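Local coordinates for glutamate--LysW ligase ArgX (Sulfolobus tokodaii, PDB 3VPB), which catalyses the ATP-dependent joining of the amino group of glutamate to the gamma-carboxyl group of the C-terminal glutamate of the carrier protein LysW in arginine biosynthesis, at the interface of chains A and B and the interface of chains A and C. Sequence-based numbering; all coordinates share one arbitrary frame. Chains: chain A/B/C, Putative acetylornithine deacetylase.

ArgX is a homotetramer, and the three contacts sample two different ways in which its subunits meet. Contacts 1 and 3 lie about 7 Å apart between the centres of their C-alpha atoms, share A:Glu198, A:Trp199 and B:Lys147, and form one continuous strip along B helix 143-154. Contact 2 lies about 34 Å from contact 1 and 40 Å from contact 3, measured between the same centres, and joins chain A to chain C through a strand pairing. Each interface has its own two-fold axis, so chain A binds one neighbour by helix and loop and another by strands, consistent with a tetramer assembled through two kinds of two-fold contact.

Contact 1: the interface of chains A and B. Residues chain A 134-137, 198-200; chain B 147-148, 151.
Two loops of chain A, the stretch A:Gly134 to A:Val137 assigned to ATP binding and the segment A:Glu198 to A:Arg200, close over helix 143-154 of chain B. Here A:Arg200 and B:Glu151 meet tip to tip, with the guanidinium and carboxylate planes 49° apart. NH1 of A:Arg200 gives a nearly straight hydrogen bond of 3.0 Å to the syn lone pair of B:Glu151 OE1, the core of a salt bridge. The other carboxylate oxygen, B:Glu151 OE2, takes the backbone N of A:Leu136 at 2.8 Å, from above the carboxylate plane. The helix of one subunit may thus help order a loop at the other's nucleotide site.

Residues of its own chain position the arginine. A:Glu198 grips it side-on, OE1 facing NE and OE2 meeting NH2 at 2.7 Å, while NH1 also donates to A:Gly134 O. With its chain bent at CG-CD (chi3 -67°), A:Arg200 lays its guanidinium over one face of A:Trp199, toward the rim, and the indole CZ2 sits 3.3 Å from the guanidinium plane. That indole is pinned by NE1 donating to A:Val137 O, and its rim meets B:Lys147 CB in the ring plane. A water joins A:Val137 O to B:Thr148 OG1, lying 2.6 Å from that hydroxyl oxygen.

Contact 2: the interface of chains A and C. Residues chain A 38-40, 62, 65-66; chain C 88, 91, 104-106, 108.
An antiparallel strand pairing between A 38-39 and C 104-107, backed by an apolar layer, joins two subunits of the tetramer here. A:Leu38 and C:Ile106 exchange backbone hydrogen bonds, A:Leu38 N to C:Ile106 O being 2.7 Å, and A:Phe40 N donates to C:Ser104 O. A water between A:Phe40 O and C:Ser104 N extends the pairing.

Side chains on one side of this ladder supply the packing. The ring of A:Phe40 puts CE1 3.7 Å from C:Ile106 CG1, while its tip, CZ, lies 3.9 Å from CB of C:Tyr91 on helix 87-96; the phenylalanine side chain crosses that tyrosine at about a right angle. CG2 of A:Val66 lies above one face of the same ring, toward its rim, and also touches C:Ile106 CG1, tying helix 57-69 to the strands. One turn earlier in that helix, A:Tyr62 offers a ring face to C:Ile88. With CG1 of C:Ile88 anti to the carbonyl carbon (chi1 -66°), CD1 sits 3.7 Å from the ring centroid in a CH-pi contact, while CG2, anti to the backbone N, reaches A:Tyr62 CD2 and A:Ala65 CB. Strand register and interlocked side chains are likely to set how the two subunits align within the tetramer.

Contact 3: the interface of chains A and B. Residues chain A 197-199; chain B 143-144, 147.
This is a helix-against-loop interface, in which the first turn of B helix 143-154 packs against A:Asn197 to A:Trp199 and helps hold two subunits of the tetramer together. B:Phe144 carries the apolar part. Its side chain slides past that of A:Trp199 in the opposite direction, bringing CD1 within 3.4 Å of the indole CE3, while A:Trp199 CB lies over the centre of the phenyl ring, 4.3 Å above its plane. CG of B:Phe144 stands anti to the carbonyl carbon (chi1 -65°), directing the ring toward the loop; there CE1 meets the backbone carbon of A:Asn197 edge-on and CZ is 3.5 Å from A:Glu198 O.

One turn on, the extended chain of B:Lys147 crosses to the loop, its aliphatic CD and CE passing A:Asn197 O. The side-chain amine nitrogen NZ of B:Lys147 donates to A:Asn197 O over 3.2 Å, from above the carbonyl plane, 53° out of it, and shares a water with A:Glu198 OE2. An alanine here would probably leave A:Asn197 O without the lysine donor, break the water link to A:Glu198, and open a gap where the methylenes lie. The far corner of the indole, A:Trp199 CH2, rests 3.3 Å from the backbone oxygen O of B:Phe144.

Contact 1: the interface of chains A and B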
# COMPACT_ATOMS: atom_id res chain seq x y z
N GLY A 134 12.58 -15.46 -0.90
CA GLY A 134 12.37 -15.51 -2.34
C GLY A 134 11.29 -14.54 -2.81
O GLY A 134 11.01 -14.48 -4.00
N ARG A 135 10.73 -13.76 -1.88
CA ARG A 135 9.61 -12.86 -2.17
C ARG A 135 10.00 -11.81 -3.22
O ARG A 135 10.98 -11.06 -3.06
CB ARG A 135 9.13 -12.19 -0.87
CG ARG A 135 7.69 -11.69 -0.88
CD ARG A 135 7.23 -11.40 0.57
NE ARG A 135 8.20 -10.56 1.28
CZ ARG A 135 8.95 -10.97 2.30
NH1 ARG A 135 8.85 -12.20 2.77
NH2 ARG A 135 9.81 -10.13 2.87
N LEU A 136 9.23 -11.79 -4.31
CA LEU A 136 9.42 -10.89 -5.48
C LEU A 136 10.71 -11.08 -6.28
O LEU A 136 11.06 -10.21 -7.09
CB LEU A 136 9.27 -9.40 -5.11
CG LEU A 136 8.13 -8.98 -4.18
CD1 LEU A 136 8.11 -7.46 -3.92
CD2 LEU A 136 6.82 -9.43 -4.80
N VAL A 137 11.41 -12.19 -6.08
CA VAL A 137 12.57 -12.53 -6.91
C VAL A 137 11.97 -13.14 -8.18
O VAL A 137 11.38 -14.23 -8.11
CB VAL A 137 13.52 -13.53 -6.23
CG1 VAL A 137 14.70 -13.87 -7.18
CG2 VAL A 137 14.08 -12.96 -4.88
N GLU A 198 9.93 -24.80 -9.10
CA GLU A 198 10.57 -23.60 -8.54
C GLU A 198 11.80 -23.17 -9.31
O GLU A 198 12.44 -23.97 -9.99
CB GLU A 198 10.95 -23.82 -7.06
CG GLU A 198 10.02 -23.19 -6.05
CD GLU A 198 9.81 -21.66 -6.22
OE1 GLU A 198 10.69 -20.97 -6.78
OE2 GLU A 198 8.74 -21.16 -5.80
N TRP A 199 12.14 -21.89 -9.19
CA TRP A 199 13.40 -21.33 -9.69
C TRP A 199 14.25 -20.82 -8.51
O TRP A 199 15.38 -20.34 -8.69
CB TRP A 199 13.13 -20.21 -10.72
CG TRP A 199 12.45 -18.99 -10.16
CD1 TRP A 199 13.04 -17.80 -9.88
CD2 TRP A 199 11.06 -18.84 -9.83
NE1 TRP A 199 12.10 -16.91 -9.39
CE2 TRP A 199 10.89 -17.53 -9.34
CE3 TRP A 199 9.94 -19.70 -9.88
CZ2 TRP A 199 9.63 -17.04 -8.91
CZ3 TRP A 199 8.71 -19.22 -9.44
CH2 TRP A 199 8.56 -17.90 -8.99
N ARG A 200 13.68 -20.90 -7.31
CA ARG A 200 14.30 -20.35 -6.11
C ARG A 200 14.63 -21.47 -5.15
O ARG A 200 13.89 -22.45 -5.04
CB ARG A 200 13.37 -19.34 -5.45
CG ARG A 200 13.07 -18.15 -6.37
CD ARG A 200 11.91 -17.37 -5.86
NE ARG A 200 10.69 -18.17 -5.94
CZ ARG A 200 9.50 -17.73 -5.54
NH1 ARG A 200 9.38 -16.49 -5.05
NH2 ARG A 200 8.45 -18.52 -5.63
N LYS B 147 3.60 -18.06 -10.34
CA LYS B 147 3.94 -17.90 -8.94
C LYS B 147 4.40 -16.49 -8.58
O LYS B 147 4.00 -15.96 -7.54
CB LYS B 147 4.97 -18.95 -8.51
CG LYS B 147 4.34 -20.29 -8.19
CD LYS B 147 5.37 -21.32 -7.79
CE LYS B 147 4.70 -22.67 -7.65
NZ LYS B 147 5.63 -23.67 -7.12
N THR B 148 5.23 -15.88 -9.42
CA THR B 148 5.70 -14.51 -9.13
C THR B 148 4.56 -13.51 -9.22
O THR B 148 4.46 -12.61 -8.40
CB THR B 148 6.96 -14.05 -9.96
OG1 THR B 148 7.58 -12.91 -9.32
CG2 THR B 148 6.60 -13.68 -11.39
N GLU B 151 2.47 -13.69 -6.05
CA GLU B 151 3.20 -13.09 -4.96
C GLU B 151 3.11 -11.57 -4.99
O GLU B 151 2.90 -10.95 -3.95
CB GLU B 151 4.66 -13.51 -5.09
CG GLU B 151 5.41 -13.73 -3.80
CD GLU B 151 6.70 -14.47 -4.10
OE1 GLU B 151 6.87 -15.63 -3.61
OE2 GLU B 151 7.49 -13.92 -4.91
O HOH W 1 8.69 -13.87 -7.14
O HOH W 2 5.78 -18.32 -4.28
O HOH W 3 7.01 -22.74 -4.53

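Contact 2: the interface of chains A and C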
# COMPACT_ATOMS: atom_id res chain seq x y z
N LEU A 38 10.10 0.44 23.56
CA LEU A 38 11.50 0.57 24.00
C LEU A 38 11.89 2.04 24.16
O LEU A 38 11.93 2.77 23.17
CB LEU A 38 12.44 -0.06 22.99
CG LEU A 38 12.21 -1.53 22.67
CD1 LEU A 38 13.18 -1.93 21.58
CD2 LEU A 38 12.40 -2.39 23.90
N PRO A 39 12.24 2.46 25.39
CA PRO A 39 12.62 3.85 25.66
C PRO A 39 14.05 4.19 25.23
O PRO A 39 14.95 3.34 25.34
CB PRO A 39 12.51 3.94 27.19
CG PRO A 39 12.79 2.56 27.67
CD PRO A 39 12.34 1.61 26.59
N PHE A 40 14.26 5.40 24.71
CA PHE A 40 15.59 5.94 24.49
C PHE A 40 16.05 6.51 25.82
O PHE A 40 15.86 7.70 26.11
CB PHE A 40 15.61 7.05 23.42
CG PHE A 40 15.92 6.57 22.04
CD1 PHE A 40 14.97 6.68 21.03
CD2 PHE A 40 17.18 6.03 21.73
CE1 PHE A 40 15.27 6.25 19.72
CE2 PHE A 40 17.46 5.60 20.44
CZ PHE A 40 16.50 5.72 19.43
N TYR A 62 15.40 -1.40 14.32
CA TYR A 62 15.08 -0.35 15.28
C TYR A 62 15.27 -0.80 16.72
O TYR A 62 15.68 0.02 17.57
CB TYR A 62 13.64 0.17 15.04
CG TYR A 62 13.47 0.86 13.69
CD1 TYR A 62 12.27 0.77 12.99
CD2 TYR A 62 14.53 1.57 13.10
CE1 TYR A 62 12.10 1.41 11.76
CE2 TYR A 62 14.37 2.21 11.85
CZ TYR A 62 13.14 2.11 11.20
OH TYR A 62 12.96 2.69 9.99
N ALA A 65 18.99 -0.51 17.24
CA ALA A 65 19.35 0.90 17.44
C ALA A 65 19.01 1.45 18.82
O ALA A 65 19.84 2.16 19.43
CB ALA A 65 18.75 1.77 16.35
N VAL A 66 17.82 1.17 19.34
CA VAL A 66 17.48 1.59 20.70
C VAL A 66 18.40 0.95 21.78
O VAL A 66 18.87 1.62 22.70
CB VAL A 66 16.00 1.38 21.02
CG1 VAL A 66 15.67 1.89 22.43
CG2 VAL A 66 15.15 2.14 20.01
N ILE C 88 15.06 7.16 13.78
CA ILE C 88 15.45 6.26 14.90
C ILE C 88 16.96 6.03 14.90
O ILE C 88 17.59 6.08 15.96
CB ILE C 88 14.65 4.93 14.90
CG1 ILE C 88 13.17 5.21 15.19
CG2 ILE C 88 15.27 3.89 15.91
CD1 ILE C 88 12.23 4.05 14.90
N TYR C 91 18.55 9.32 16.08
CA TYR C 91 18.42 9.49 17.55
C TYR C 91 19.35 8.52 18.27
O TYR C 91 19.97 8.89 19.27
CB TYR C 91 16.97 9.27 18.01
CG TYR C 91 16.00 10.38 17.67
CD1 TYR C 91 14.69 10.07 17.29
CD2 TYR C 91 16.36 11.72 17.74
CE1 TYR C 91 13.77 11.06 16.99
CE2 TYR C 91 15.46 12.74 17.43
CZ TYR C 91 14.16 12.40 17.06
OH TYR C 91 13.27 13.38 16.77
N SER C 104 12.15 10.27 24.10
CA SER C 104 11.45 9.48 23.07
C SER C 104 11.31 8.04 23.47
O SER C 104 12.15 7.52 24.19
CB SER C 104 12.21 9.51 21.75
OG SER C 104 12.38 10.81 21.26
N ILE C 105 10.24 7.40 23.01
CA ILE C 105 10.02 5.98 23.22
C ILE C 105 9.64 5.39 21.86
O ILE C 105 8.89 6.01 21.10
CB ILE C 105 8.86 5.71 24.21
CG1 ILE C 105 9.12 6.38 25.55
CG2 ILE C 105 8.66 4.19 24.42
CD1 ILE C 105 7.89 6.31 26.50
N ILE C 106 10.18 4.23 21.53
CA ILE C 106 9.91 3.60 20.25
C ILE C 106 8.91 2.47 20.42
O ILE C 106 9.07 1.63 21.31
CB ILE C 106 11.22 3.08 19.61
CG1 ILE C 106 12.20 4.24 19.45
CG2 ILE C 106 10.96 2.39 18.26
CD1 ILE C 106 11.62 5.54 18.82
N LEU C 108 6.87 -0.52 18.22
CA LEU C 108 6.96 -1.22 16.94
C LEU C 108 5.73 -2.05 16.59
O LEU C 108 5.81 -2.99 15.79
CB LEU C 108 8.24 -2.07 16.88
CG LEU C 108 9.52 -1.28 17.16
CD1 LEU C 108 10.70 -2.22 17.32
CD2 LEU C 108 9.83 -0.22 16.04
O HOH W 4 14.93 10.00 24.82

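Contact 3: the interface of chains A and B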
# COMPACT_ATOMS: atom_id res chain seq x y z
N ASN A 197 8.99 -27.27 -9.95
CA ASN A 197 8.14 -26.07 -10.16
C ASN A 197 8.66 -24.80 -9.50
O ASN A 197 7.89 -23.84 -9.35
CB ASN A 197 6.69 -26.33 -9.75
CG ASN A 197 6.06 -27.44 -10.54
OD1 ASN A 197 6.12 -27.46 -11.77
ND2 ASN A 197 5.48 -28.41 -9.83
N GLU A 198 9.93 -24.80 -9.10
CA GLU A 198 10.57 -23.60 -8.54
C GLU A 198 11.80 -23.17 -9.31
O GLU A 198 12.44 -23.97 -9.99
CB GLU A 198 10.95 -23.82 -7.06
CG GLU A 198 10.02 -23.19 -6.05
CD GLU A 198 9.81 -21.66 -6.22
OE1 GLU A 198 10.69 -20.97 -6.78
OE2 GLU A 198 8.74 -21.16 -5.80
N TRP A 199 12.14 -21.89 -9.19
CA TRP A 199 13.40 -21.33 -9.69
C TRP A 199 14.25 -20.82 -8.51
O TRP A 199 15.38 -20.34 -8.69
CB TRP A 199 13.13 -20.21 -10.72
CG TRP A 199 12.45 -18.99 -10.16
CD1 TRP A 199 13.04 -17.80 -9.88
CD2 TRP A 199 11.06 -18.84 -9.83
NE1 TRP A 199 12.10 -16.91 -9.39
CE2 TRP A 199 10.89 -17.53 -9.34
CE3 TRP A 199 9.94 -19.70 -9.88
CZ2 TRP A 199 9.63 -17.04 -8.91
CZ3 TRP A 199 8.71 -19.22 -9.44
CH2 TRP A 199 8.56 -17.90 -8.99
N VAL B 143 4.46 -21.82 -14.87
CA VAL B 143 4.22 -21.75 -13.43
C VAL B 143 5.18 -20.82 -12.70
O VAL B 143 4.84 -20.27 -11.66
CB VAL B 143 4.20 -23.13 -12.72
CG1 VAL B 143 3.12 -23.13 -11.63
CG2 VAL B 143 3.94 -24.25 -13.69
N PHE B 144 6.37 -20.62 -13.26
CA PHE B 144 7.29 -19.70 -12.62
C PHE B 144 6.70 -18.30 -12.66
O PHE B 144 6.69 -17.58 -11.66
CB PHE B 144 8.66 -19.71 -13.32
CG PHE B 144 9.40 -21.02 -13.24
CD1 PHE B 144 9.07 -21.98 -12.30
CD2 PHE B 144 10.50 -21.24 -14.07
CE1 PHE B 144 9.77 -23.19 -12.21
CE2 PHE B 144 11.22 -22.44 -13.98
CZ PHE B 144 10.85 -23.41 -13.05
N LYS B 147 3.60 -18.06 -10.34
CA LYS B 147 3.94 -17.90 -8.94
C LYS B 147 4.40 -16.49 -8.58
O LYS B 147 4.00 -15.96 -7.54
CB LYS B 147 4.97 -18.95 -8.51
CG LYS B 147 4.34 -20.29 -8.19
CD LYS B 147 5.37 -21.32 -7.79
CE LYS B 147 4.70 -22.67 -7.65
NZ LYS B 147 5.63 -23.67 -7.12
O HOH W 5 7.01 -22.74 -4.53